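PDB 2IZ5: molybdenum cofactor carrier protein from Chlamydomonas reinhardtii, which probably binds the molybdenum cofactor and carries it, keeping it protected until it can be handed on to molybdenum enzymes. Local coordinates for residues T71-L76 / I90-G95; P14-M19 / H44-L49; A61-K66 / S85-I90; R100-A105 / V124-K129. All coordinates share one frame; numbering follows the deposited sequence.

Contact 1: T71-L76 / I90-G95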
loop_
_atom_site.group_PDB
_atom_site.type_symbol
_atom_site.label_atom_id
_atom_site.label_comp_id
_atom_site.label_asym_id
_atom_site.label_seq_id
_atom_site.Cartn_x
_atom_site.Cartn_y
_atom_site.Cartn_z
ATOM N N THR B 71 12.945 -2.793 -23.481
ATOM C CA THR B 71 12.873 -1.939 -22.286
ATOM C C THR B 71 12.169 -2.710 -21.169
ATOM O O THR B 71 11.205 -3.409 -21.402
ATOM C CB THR B 71 12.073 -0.701 -22.544
ATOM O OG1 THR B 71 12.720 0.057 -23.559
ATOM C CG2 THR B 71 11.944 0.145 -21.289
ATOM N N THR B 72 12.677 -2.558 -19.952
ATOM C CA THR B 72 12.224 -3.302 -18.822
ATOM C C THR B 72 11.942 -2.398 -17.667
ATOM O O THR B 72 12.633 -1.374 -17.446
ATOM C CB THR B 72 13.330 -4.298 -18.376
ATOM O OG1 THR B 72 14.506 -3.565 -18.018
ATOM C CG2 THR B 72 13.675 -5.222 -19.502
ATOM N N ILE B 73 10.940 -2.821 -16.899
ATOM C CA ILE B 73 10.531 -2.209 -15.637
ATOM C C ILE B 73 10.477 -3.296 -14.553
ATOM O O ILE B 73 9.766 -4.313 -14.702
ATOM C CB ILE B 73 9.127 -1.584 -15.773
ATOM C CG1 ILE B 73 9.049 -0.599 -16.940
ATOM C CG2 ILE B 73 8.745 -0.871 -14.498
ATOM C CD1 ILE B 73 7.590 -0.113 -17.182
ATOM N N GLY B 74 11.266 -3.111 -13.508
ATOM C CA GLY B 74 11.262 -3.982 -12.342
ATOM C C GLY B 74 10.640 -3.294 -11.149
ATOM O O GLY B 74 11.001 -2.188 -10.859
ATOM N N VAL B 75 9.663 -3.942 -10.514
ATOM C CA VAL B 75 8.985 -3.472 -9.315
ATOM C C VAL B 75 9.670 -4.112 -8.112
ATOM O O VAL B 75 10.029 -5.315 -8.150
ATOM C CB VAL B 75 7.475 -3.760 -9.375
ATOM C CG1 VAL B 75 6.745 -3.117 -8.241
ATOM C CG2 VAL B 75 6.914 -3.187 -10.675
ATOM N N LEU B 76 9.979 -3.266 -7.121
ATOM C CA LEU B 76 10.621 -3.690 -5.896
ATOM C C LEU B 76 9.900 -3.158 -4.639
ATOM O O LEU B 76 9.185 -2.160 -4.680
ATOM C CB LEU B 76 12.078 -3.226 -5.867
ATOM C CG LEU B 76 13.006 -3.886 -6.889
ATOM C CD1 LEU B 76 13.157 -3.062 -8.178
ATOM C CD2 LEU B 76 14.357 -4.081 -6.279
ATOM N N ILE B 90 14.212 0.465 -15.724
ATOM C CA ILE B 90 13.442 1.376 -14.895
ATOM C C ILE B 90 13.059 0.640 -13.570
ATOM O O ILE B 90 12.226 -0.243 -13.572
ATOM C CB ILE B 90 12.189 1.924 -15.670
ATOM C CG1 ILE B 90 12.587 2.851 -16.831
ATOM C CG2 ILE B 90 11.277 2.704 -14.735
ATOM C CD1 ILE B 90 13.173 2.196 -18.003
ATOM N N PRO B 91 13.731 0.965 -12.460
ATOM C CA PRO B 91 13.305 0.386 -11.177
ATOM C C PRO B 91 12.216 1.165 -10.503
ATOM O O PRO B 91 12.368 2.347 -10.290
ATOM C CB PRO B 91 14.623 0.400 -10.334
ATOM C CG PRO B 91 15.692 1.028 -11.199
ATOM C CD PRO B 91 14.975 1.758 -12.295
ATOM N N ILE B 92 11.113 0.517 -10.174
ATOM C CA ILE B 92 10.011 1.157 -9.449
ATOM C C ILE B 92 10.003 0.646 -7.996
ATOM O O ILE B 92 9.701 -0.522 -7.724
ATOM C CB ILE B 92 8.611 0.927 -10.109
ATOM C CG1 ILE B 92 8.579 1.455 -11.559
ATOM C CG2 ILE B 92 7.507 1.582 -9.243
ATOM C CD1 ILE B 92 8.897 2.969 -11.715
ATOM N N VAL B 93 10.359 1.538 -7.077
ATOM C CA VAL B 93 10.632 1.152 -5.683
ATOM C C VAL B 93 9.491 1.658 -4.836
ATOM O O VAL B 93 9.228 2.853 -4.758
ATOM C CB VAL B 93 11.958 1.707 -5.159
ATOM C CG1 VAL B 93 12.250 1.187 -3.730
ATOM C CG2 VAL B 93 13.098 1.384 -6.108
ATOM N N THR B 94 8.860 0.728 -4.149
ATOM C CA THR B 94 7.497 0.888 -3.689
ATOM C C THR B 94 7.370 1.111 -2.152
ATOM O O THR B 94 6.497 1.843 -1.694
ATOM C CB THR B 94 6.716 -0.371 -4.224
ATOM O OG1 THR B 94 5.572 0.019 -5.004
ATOM C CG2 THR B 94 6.365 -1.328 -3.169
ATOM N N GLY B 95 8.232 0.474 -1.368
ATOM C CA GLY B 95 8.118 0.501 0.074
ATOM C C GLY B 95 7.028 -0.371 0.704
ATOM O O GLY B 95 6.560 -0.069 1.810
#

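Contact 2: P14-M19 / H44-L49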
loop_
_atom_site.group_PDB
_atom_site.type_symbol
_atom_site.label_atom_id
_atom_site.label_comp_id
_atom_site.label_asym_id
_atom_site.label_seq_id
_atom_site.Cartn_x
_atom_site.Cartn_y
_atom_site.Cartn_z
ATOM N N PRO B 14 2.816 -0.920 -25.584
ATOM C CA PRO B 14 2.186 -1.859 -24.662
ATOM C C PRO B 14 3.171 -2.381 -23.607
ATOM O O PRO B 14 4.360 -2.514 -23.906
ATOM C CB PRO B 14 1.661 -2.989 -25.572
ATOM C CG PRO B 14 1.622 -2.434 -26.908
ATOM C CD PRO B 14 2.711 -1.379 -26.980
ATOM N N ILE B 15 2.645 -2.616 -22.390
ATOM C CA ILE B 15 3.367 -3.191 -21.273
ATOM C C ILE B 15 2.798 -4.582 -20.990
ATOM O O ILE B 15 1.581 -4.749 -20.780
ATOM C CB ILE B 15 3.232 -2.332 -19.997
ATOM C CG1 ILE B 15 3.635 -0.869 -20.280
ATOM C CG2 ILE B 15 4.064 -2.938 -18.846
ATOM C CD1 ILE B 15 3.281 0.140 -19.163
ATOM N N ILE B 16 3.691 -5.561 -20.942
ATOM C CA ILE B 16 3.349 -6.973 -20.686
ATOM C C ILE B 16 3.962 -7.348 -19.366
ATOM O O ILE B 16 5.171 -7.287 -19.201
ATOM C CB ILE B 16 3.917 -7.998 -21.765
ATOM C CG1 ILE B 16 3.577 -7.588 -23.211
ATOM C CG2 ILE B 16 3.400 -9.347 -21.501
ATOM C CD1 ILE B 16 2.044 -7.368 -23.528
ATOM N N GLY B 17 3.099 -7.794 -18.462
ATOM C CA GLY B 17 3.466 -8.263 -17.151
ATOM C C GLY B 17 3.775 -9.743 -17.041
ATOM O O GLY B 17 3.024 -10.607 -17.478
ATOM N N VAL B 18 4.894 -10.034 -16.417
ATOM C CA VAL B 18 5.355 -11.412 -16.225
ATOM C C VAL B 18 5.511 -11.624 -14.716
ATOM O O VAL B 18 5.951 -10.747 -13.985
ATOM C CB VAL B 18 6.633 -11.672 -17.036
ATOM C CG1 VAL B 18 7.269 -13.038 -16.716
ATOM C CG2 VAL B 18 6.311 -11.547 -18.544
ATOM N N MET B 19 5.019 -12.782 -14.289
ATOM C CA MET B 19 4.903 -13.237 -12.918
ATOM C C MET B 19 5.341 -14.684 -12.945
ATOM O O MET B 19 4.928 -15.450 -13.827
ATOM C CB MET B 19 3.450 -13.212 -12.412
ATOM C CG MET B 19 2.677 -11.906 -12.576
ATOM S SD MET B 19 1.110 -12.188 -13.492
ATOM C CE MET B 19 -0.058 -12.236 -12.222
ATOM N N HIS B 44 8.746 -8.052 -30.105
ATOM C CA HIS B 44 7.468 -7.521 -30.557
ATOM C C HIS B 44 7.295 -6.042 -30.240
ATOM O O HIS B 44 6.252 -5.492 -30.529
ATOM C CB HIS B 44 6.296 -8.357 -30.075
ATOM C CG HIS B 44 6.195 -9.690 -30.747
ATOM N ND1 HIS B 44 7.089 -10.716 -30.511
ATOM C CD2 HIS B 44 5.322 -10.158 -31.665
ATOM C CE1 HIS B 44 6.759 -11.765 -31.241
ATOM N NE2 HIS B 44 5.684 -11.456 -31.944
ATOM N N GLY B 45 8.321 -5.379 -29.707
ATOM C CA GLY B 45 8.219 -3.940 -29.442
ATOM C C GLY B 45 7.491 -3.607 -28.147
ATOM O O GLY B 45 7.074 -2.477 -27.950
ATOM N N TRP B 46 7.369 -4.574 -27.232
ATOM C CA TRP B 46 6.645 -4.339 -25.988
ATOM C C TRP B 46 7.550 -4.148 -24.785
ATOM O O TRP B 46 8.688 -4.619 -24.770
ATOM C CB TRP B 46 5.713 -5.482 -25.674
ATOM C CG TRP B 46 4.824 -5.867 -26.744
ATOM C CD1 TRP B 46 4.193 -5.060 -27.625
ATOM C CD2 TRP B 46 4.471 -7.205 -27.084
ATOM N NE1 TRP B 46 3.450 -5.810 -28.479
ATOM C CE2 TRP B 46 3.593 -7.136 -28.165
ATOM C CE3 TRP B 46 4.805 -8.463 -26.560
ATOM C CZ2 TRP B 46 3.036 -8.292 -28.749
ATOM C CZ3 TRP B 46 4.247 -9.598 -27.134
ATOM C CH2 TRP B 46 3.379 -9.510 -28.200
ATOM N N ILE B 47 7.033 -3.418 -23.787
ATOM C CA ILE B 47 7.770 -3.183 -22.551
ATOM C C ILE B 47 7.549 -4.402 -21.673
ATOM O O ILE B 47 6.451 -4.880 -21.626
ATOM C CB ILE B 47 7.345 -1.831 -21.882
ATOM C CG1 ILE B 47 7.889 -0.660 -22.734
ATOM C CG2 ILE B 47 7.908 -1.674 -20.537
ATOM C CD1 ILE B 47 7.276 0.695 -22.349
ATOM N N LEU B 48 8.626 -4.957 -21.084
ATOM C CA LEU B 48 8.535 -5.958 -20.025
ATOM C C LEU B 48 8.460 -5.341 -18.623
ATOM O O LEU B 48 9.337 -4.576 -18.215
ATOM C CB LEU B 48 9.717 -6.910 -20.093
ATOM C CG LEU B 48 9.755 -8.159 -19.180
ATOM C CD1 LEU B 48 8.380 -8.796 -18.971
ATOM C CD2 LEU B 48 10.685 -9.181 -19.831
ATOM N N LEU B 49 7.406 -5.701 -17.902
ATOM C CA LEU B 49 7.208 -5.318 -16.504
ATOM C C LEU B 49 7.100 -6.580 -15.644
ATOM O O LEU B 49 6.350 -7.511 -15.925
ATOM C CB LEU B 49 6.014 -4.361 -16.352
ATOM C CG LEU B 49 5.238 -4.106 -15.037
ATOM C CD1 LEU B 49 5.882 -4.524 -13.787
ATOM C CD2 LEU B 49 4.932 -2.636 -14.931
#

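Contact 3: A61-K66 / S85-I90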
loop_
_atom_site.group_PDB
_atom_site.type_symbol
_atom_site.label_atom_id
_atom_site.label_comp_id
_atom_site.label_asym_id
_atom_site.label_seq_id
_atom_site.Cartn_x
_atom_site.Cartn_y
_atom_site.Cartn_z
ATOM N N ALA B 61 13.170 -13.565 -17.517
ATOM C CA ALA B 61 12.375 -12.771 -18.477
ATOM C C ALA B 61 13.105 -11.456 -18.762
ATOM O O ALA B 61 13.179 -11.003 -19.920
ATOM C CB ALA B 61 10.980 -12.525 -17.995
ATOM N N MET B 62 13.669 -10.862 -17.727
ATOM C CA MET B 62 14.280 -9.578 -17.879
ATOM C C MET B 62 15.574 -9.600 -18.662
ATOM O O MET B 62 15.825 -8.720 -19.472
ATOM C CB MET B 62 14.393 -8.892 -16.512
ATOM C CG MET B 62 13.223 -7.880 -16.336
ATOM S SD MET B 62 13.410 -6.713 -15.036
ATOM C CE MET B 62 13.807 -7.766 -13.719
ATOM N N LYS B 63 16.416 -10.600 -18.397
ATOM C CA LYS B 63 17.605 -10.813 -19.169
ATOM C C LYS B 63 17.271 -11.091 -20.625
ATOM O O LYS B 63 18.016 -10.678 -21.516
ATOM C CB LYS B 63 18.407 -11.981 -18.612
ATOM C CG LYS B 63 19.156 -11.688 -17.341
ATOM C CD LYS B 63 20.226 -12.728 -17.116
ATOM C CE LYS B 63 19.699 -14.093 -16.793
ATOM N NZ LYS B 63 20.916 -15.021 -16.622
ATOM N N GLY B 64 16.188 -11.814 -20.879
ATOM C CA GLY B 64 15.825 -12.139 -22.255
ATOM C C GLY B 64 15.365 -10.888 -22.991
ATOM O O GLY B 64 15.808 -10.624 -24.157
ATOM N N ALA B 65 14.485 -10.103 -22.341
ATOM C CA ALA B 65 14.106 -8.800 -22.923
ATOM C C ALA B 65 15.322 -7.863 -23.182
ATOM O O ALA B 65 15.478 -7.392 -24.236
ATOM C CB ALA B 65 13.064 -8.110 -22.100
ATOM N N LYS B 66 16.147 -7.604 -22.205
ATOM C CA LYS B 66 17.416 -6.872 -22.413
ATOM C C LYS B 66 18.255 -7.412 -23.547
ATOM O O LYS B 66 18.849 -6.647 -24.292
ATOM C CB LYS B 66 18.292 -6.876 -21.141
ATOM C CG LYS B 66 18.134 -5.654 -20.292
ATOM C CD LYS B 66 18.962 -4.496 -20.871
ATOM C CE LYS B 66 18.139 -3.198 -20.995
ATOM N NZ LYS B 66 17.413 -2.938 -22.339
ATOM N N SER B 85 18.044 -6.160 -10.191
ATOM C CA SER B 85 18.670 -6.994 -11.208
ATOM C C SER B 85 19.457 -6.047 -12.123
ATOM O O SER B 85 19.180 -4.845 -12.185
ATOM C CB SER B 85 17.634 -7.818 -11.973
ATOM O OG SER B 85 18.166 -8.387 -13.161
ATOM N N ASP B 86 20.466 -6.554 -12.804
ATOM C CA ASP B 86 21.198 -5.702 -13.731
ATOM C C ASP B 86 20.409 -5.515 -15.043
ATOM O O ASP B 86 20.661 -4.591 -15.813
ATOM C CB ASP B 86 22.616 -6.270 -13.955
ATOM C CG ASP B 86 23.396 -6.423 -12.642
ATOM O OD1 ASP B 86 22.781 -6.202 -11.566
ATOM O OD2 ASP B 86 24.613 -6.745 -12.674
ATOM N N ALA B 87 19.427 -6.383 -15.278
ATOM C CA ALA B 87 18.532 -6.264 -16.450
ATOM C C ALA B 87 17.392 -5.215 -16.316
ATOM O O ALA B 87 16.571 -5.044 -17.239
ATOM C CB ALA B 87 17.953 -7.643 -16.784
ATOM N N VAL B 88 17.326 -4.521 -15.187
ATOM C CA VAL B 88 16.274 -3.535 -14.966
ATOM C C VAL B 88 16.715 -2.176 -15.541
ATOM O O VAL B 88 17.718 -1.623 -15.109
ATOM C CB VAL B 88 15.938 -3.371 -13.467
ATOM C CG1 VAL B 88 14.858 -2.331 -13.285
ATOM C CG2 VAL B 88 15.504 -4.734 -12.861
ATOM N N ASP B 89 15.968 -1.675 -16.524
ATOM C CA ASP B 89 16.117 -0.302 -17.003
ATOM C C ASP B 89 15.487 0.686 -16.031
ATOM O O ASP B 89 16.127 1.630 -15.600
ATOM C CB ASP B 89 15.437 -0.126 -18.372
ATOM C CG ASP B 89 16.160 -0.854 -19.487
ATOM O OD1 ASP B 89 17.400 -0.961 -19.415
ATOM O OD2 ASP B 89 15.489 -1.313 -20.433
ATOM N N ILE B 90 14.212 0.465 -15.724
ATOM C CA ILE B 90 13.442 1.376 -14.895
ATOM C C ILE B 90 13.059 0.640 -13.570
ATOM O O ILE B 90 12.226 -0.243 -13.572
ATOM C CB ILE B 90 12.189 1.924 -15.670
ATOM C CG1 ILE B 90 12.587 2.851 -16.831
ATOM C CG2 ILE B 90 11.277 2.704 -14.735
ATOM C CD1 ILE B 90 13.173 2.196 -18.003
#

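Contact 4: R100-A105 / V124-K129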
loop_
_atom_site.group_PDB
_atom_site.type_symbol
_atom_site.label_atom_id
_atom_site.label_comp_id
_atom_site.label_asym_id
_atom_site.label_seq_id
_atom_site.Cartn_x
_atom_site.Cartn_y
_atom_site.Cartn_z
ATOM N N ARG B 100 0.767 -6.158 -1.586
ATOM C CA ARG B 100 0.720 -6.147 -3.050
ATOM C C ARG B 100 0.430 -4.698 -3.573
ATOM O O ARG B 100 -0.638 -4.155 -3.334
ATOM C CB ARG B 100 -0.319 -7.163 -3.517
ATOM C CG ARG B 100 -0.123 -8.561 -2.894
ATOM C CD ARG B 100 0.269 -9.633 -3.925
ATOM N NE ARG B 100 1.621 -9.460 -4.476
ATOM C CZ ARG B 100 2.450 -10.458 -4.822
ATOM N NH1 ARG B 100 2.099 -11.744 -4.661
ATOM N NH2 ARG B 100 3.653 -10.163 -5.330
ATOM N N ASP B 101 1.284 -4.124 -4.411
ATOM C CA ASP B 101 1.892 -4.846 -5.513
ATOM C C ASP B 101 0.749 -5.488 -6.374
ATOM O O ASP B 101 0.751 -6.695 -6.709
ATOM C CB ASP B 101 3.098 -5.733 -5.083
ATOM C CG ASP B 101 4.471 -5.056 -5.394
ATOM O OD1 ASP B 101 5.039 -4.322 -4.526
ATOM O OD2 ASP B 101 4.956 -5.251 -6.551
ATOM N N ASN B 102 -0.225 -4.592 -6.644
ATOM C CA ASN B 102 -1.145 -4.632 -7.777
ATOM C C ASN B 102 -0.643 -3.705 -8.908
ATOM O O ASN B 102 -1.416 -3.296 -9.771
ATOM C CB ASN B 102 -2.541 -4.156 -7.319
ATOM C CG ASN B 102 -3.706 -4.768 -8.142
ATOM O OD1 ASN B 102 -3.553 -5.782 -8.831
ATOM N ND2 ASN B 102 -4.896 -4.141 -8.036
ATOM N N ILE B 103 0.643 -3.366 -8.910
ATOM C CA ILE B 103 1.194 -2.561 -9.994
ATOM C C ILE B 103 1.229 -3.378 -11.293
ATOM O O ILE B 103 0.719 -2.940 -12.332
ATOM C CB ILE B 103 2.591 -1.918 -9.602
ATOM C CG1 ILE B 103 2.344 -0.757 -8.640
ATOM C CG2 ILE B 103 3.375 -1.409 -10.834
ATOM C CD1 ILE B 103 3.572 -0.263 -7.963
ATOM N N ASN B 104 1.797 -4.573 -11.224
ATOM C CA ASN B 104 1.839 -5.457 -12.411
ATOM C C ASN B 104 0.445 -5.525 -13.036
ATOM O O ASN B 104 0.242 -5.095 -14.163
ATOM C CB ASN B 104 2.400 -6.861 -12.063
ATOM C CG ASN B 104 3.056 -7.553 -13.261
ATOM O OD1 ASN B 104 2.679 -7.299 -14.419
ATOM N ND2 ASN B 104 4.067 -8.408 -12.991
ATOM N N ALA B 105 -0.527 -5.968 -12.254
ATOM C CA ALA B 105 -1.897 -6.185 -12.730
ATOM C C ALA B 105 -2.574 -4.990 -13.304
ATOM O O ALA B 105 -3.321 -5.135 -14.302
ATOM C CB ALA B 105 -2.780 -6.714 -11.600
ATOM N N VAL B 124 -2.167 -13.359 -10.124
ATOM C CA VAL B 124 -3.178 -13.790 -11.096
ATOM C C VAL B 124 -4.617 -13.474 -10.656
ATOM O O VAL B 124 -5.373 -12.921 -11.415
ATOM C CB VAL B 124 -3.106 -15.292 -11.398
ATOM C CG1 VAL B 124 -4.228 -15.674 -12.382
ATOM C CG2 VAL B 124 -1.676 -15.675 -11.940
ATOM N N ALA B 125 -4.981 -13.782 -9.420
ATOM C CA ALA B 125 -6.347 -13.513 -8.962
ATOM C C ALA B 125 -6.689 -12.007 -8.968
ATOM O O ALA B 125 -7.818 -11.599 -9.336
ATOM C CB ALA B 125 -6.559 -14.123 -7.593
ATOM N N LEU B 126 -5.700 -11.191 -8.580
ATOM C CA LEU B 126 -5.795 -9.734 -8.573
ATOM C C LEU B 126 -6.010 -9.147 -9.962
ATOM O O LEU B 126 -6.770 -8.207 -10.150
ATOM C CB LEU B 126 -4.511 -9.130 -7.993
ATOM C CG LEU B 126 -4.264 -9.151 -6.498
ATOM C CD1 LEU B 126 -3.063 -8.282 -6.201
ATOM C CD2 LEU B 126 -5.505 -8.621 -5.691
ATOM N N ALA B 127 -5.274 -9.660 -10.925
ATOM C CA ALA B 127 -5.409 -9.243 -12.312
ATOM C C ALA B 127 -6.764 -9.631 -12.857
ATOM O O ALA B 127 -7.385 -8.820 -13.539
ATOM C CB ALA B 127 -4.334 -9.862 -13.139
ATOM N N LEU B 128 -7.268 -10.840 -12.553
ATOM C CA LEU B 128 -8.651 -11.171 -12.960
ATOM C C LEU B 128 -9.715 -10.250 -12.355
ATOM O O LEU B 128 -10.734 -9.926 -12.982
ATOM C CB LEU B 128 -8.983 -12.588 -12.598
ATOM C CG LEU B 128 -8.065 -13.706 -13.100
ATOM C CD1 LEU B 128 -8.593 -14.949 -12.528
ATOM C CD2 LEU B 128 -7.990 -13.753 -14.620
ATOM N N LYS B 129 -9.494 -9.855 -11.115
ATOM C CA LYS B 129 -10.418 -8.972 -10.396
ATOM C C LYS B 129 -10.389 -7.574 -11.017
ATOM O O LYS B 129 -11.394 -6.881 -11.012
ATOM C CB LYS B 129 -10.042 -8.915 -8.906
ATOM C CG LYS B 129 -10.704 -7.801 -8.096
ATOM C CD LYS B 129 -10.841 -8.200 -6.649
ATOM C CE LYS B 129 -10.923 -7.028 -5.695
ATOM N NZ LYS B 129 -11.956 -7.307 -4.680
HETATM O O HOH W 1 -7.054 -5.768 -8.813
#

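Contact 1: T71-L76 / I90-G95
Ile90 and Thr72 begin a run of five backbone hydrogen bonds between two parallel strands. The donors come from each side in turn: Ile90 N to Thr72 O (3.0 Å), Gly74 N to Ile90 O, Ile92 N to Gly74 O (2.8 Å and almost straight at 176°), Leu76 N to Ile92 O, and Thr94 N to Leu76 O. The last is the most bent, at 133°, because the chain is already leaving the strand. In this register Pro91 has its ring nitrogen turned from Gly74, so the missing N-H costs no bond here. Weaker CA-H...O contacts fill the intervals, as from Ile73 CA to Ile90 O at 3.3 Å.

Strand 90-93 is the outermost strand on this side of the chain's seven-stranded parallel sheet, a Rossmann-like fold, and strand 72-76 is its inner neighbour. Val93 N is bound by Ser107 OG of the second subunit.

Apolar contacts differ on the two faces. On one, Ile73 and Ile92 lie alongside each other, pointing the same way; with CG1 of Ile73 beside its backbone N (chi1 -54°), CG2 falls 3.8 Å from Ile92 CG1. Beta-branched residues suit extended backbone. On the other face, Leu76 CD1 reaches Pro91 CB at 4.3 Å. Both faces meet the second subunit. Beyond the strand, Thr94 CB closes to 3.1 Å from Leu76 O, the same oxygen that its own N-H grips.

Contact 2: P14-M19 / H44-L49
Pro14 O accepts from Ile47 N at 2.8 Å, the donor lying in the carbonyl plane, and so opens the parallel pairing of these strands. Three more bonds continue it: Ile16 N to Ile47 O, Leu49 N to Ile16 O, and Val18 N to Leu49 O at 3.0 Å. Leu49 N stands 34° out of the plane of the Ile16 carbonyl, whereas Val18 N approaches Leu49 O nearly end-on. Leu49 O also receives the CA-H of Gly17, 3.2 Å from Gly17 CA. Backbone groups of Ile15, Gly17 and Met19 bond to 109-114 on the other side, and Val18 O takes Thr50 OG1 and Asn104 ND2, so these buried polar atoms are well supplied.

The side chains pack tightly. Ile15 CG2 presses on Leu49 CB at 3.5 Å, and Val18 CG2 meets Leu48 CD1 as closely. With CG beside its backbone N (chi1 -51°), Trp46 carries its indole to Pro14 CG, 3.7 Å from Trp46 CD1, and to Ile16. His44 CB sits over the centre of one ring face, Ile16 CD1 toward the rim of the opposite one. Replacing the indole with an alanine is likely to leave Ile16 and Pro14 without their broad apolar neighbour and to open a gap beside His44.

Gly45, with positive phi, ends helix 28-43 in a Schellman motif and turns the chain into strand 47-51, completing a beta-alpha-beta crossover. Ile16 and Trp46 lie beneath helices 28-43 and 161-173, while strand 15-19 continues the sheet to strand 110-114.

Contact 3: A61-K66 / S85-I90
Met62 and Ala87 meet at their first side-chain carbons, CB to CB at 3.8 Å, where the loop before strand 90-93 settles on helix 56-67. Followed outward, the methionine runs on to SD, which touches Val88 CG2 at 3.6 Å. A bend at chi3 (-51°) then folds CE back onto the same methyl, and CE also comes within 4.2 Å of Ser85 CB. A flexible thioether can wrap round the turn in this way, and an alanine is small enough for its CB to rest 3.6 Å from Met62 O on the helix backbone.

The loop is shaped by a type I turn from Ser85 to Val88. Ser85 OG accepts from Ala87 N in an ST turn.

Lys66, one helical turn on from Met62, lays CG against Ala87 O at 3.5 Å and bends its chain so that NZ makes a weak salt bridge with Asp89 OD2 (3.2 Å). NZ also bonds to Gly70 O. A leucine in its place would probably leave the Asp89 carboxylate without its positive mate and Gly70 O without this donor. The chemistry is divided: apolar packing seats the inner side of the turn, and a charged pair, likely softened by solvent, closes its partly exposed rim.

Contact 4: R100-A105 / V124-K129
Leu126 carries most of the contact that residues 124-129 make with 100-105. Its CB lies 3.6 Å from Asn102 OD1, and its CD1 passes on to Arg100 CB at 4.0 Å, touching Asn102 OD1 on the way at 3.7 Å. With CG beside the backbone N (chi1 -76°) and an extended chi2, the branched end is carried out from the helix to the loop. Leu126 O is tied to Asn102 as well: one water donates to this oxygen and accepts from Asn102 ND2, both at 2.8 Å. The amide also gives a hydrogen to Ser98 O of the third subunit, so an asparagine, with its N-H donors, suits a place where loop, helix and subunit meet.

The helix begins within a glycine-rich stretch that follows strand 110-114, a strand-turn-helix arrangement reminiscent of Rossmann folds. Arg100, which is joined to Asp101 by a peptide modelled as cis, has its side chain touching that turn.

Ala127 comes next, and here the two helices touch. Ala105 CB stands 3.7 Å from Ala127 CA and 3.8 Å from Ala127 CB, a closeness that two methyl side chains permit. Ala127 also packs on Leu111 and Val134 of the sheet.

In the fold
Along the chain contact 2 closes first, contacts 3 and 1 interlock through alternating segments and share Ile90, and contact 4 follows. Contacts 1 and 2 belong to one parallel sheet, their centres about 13 Å apart, and strands 72-76 and 47-51 join them. Contact 3, its centre about 11 Å from each, lays helix 56-67 and the loop before strand 90-93 beside that half of the sheet; Thr72 bonds to this loop. The centre of contact 4 lies about 21 Å from that of contact 3, and Asn104 ties it to contact 2. All four reach the second subunit, contact 2 only lightly, and contact 4 also the third, so sheet edge, preceding loop and 100-105 contribute to the interfaces.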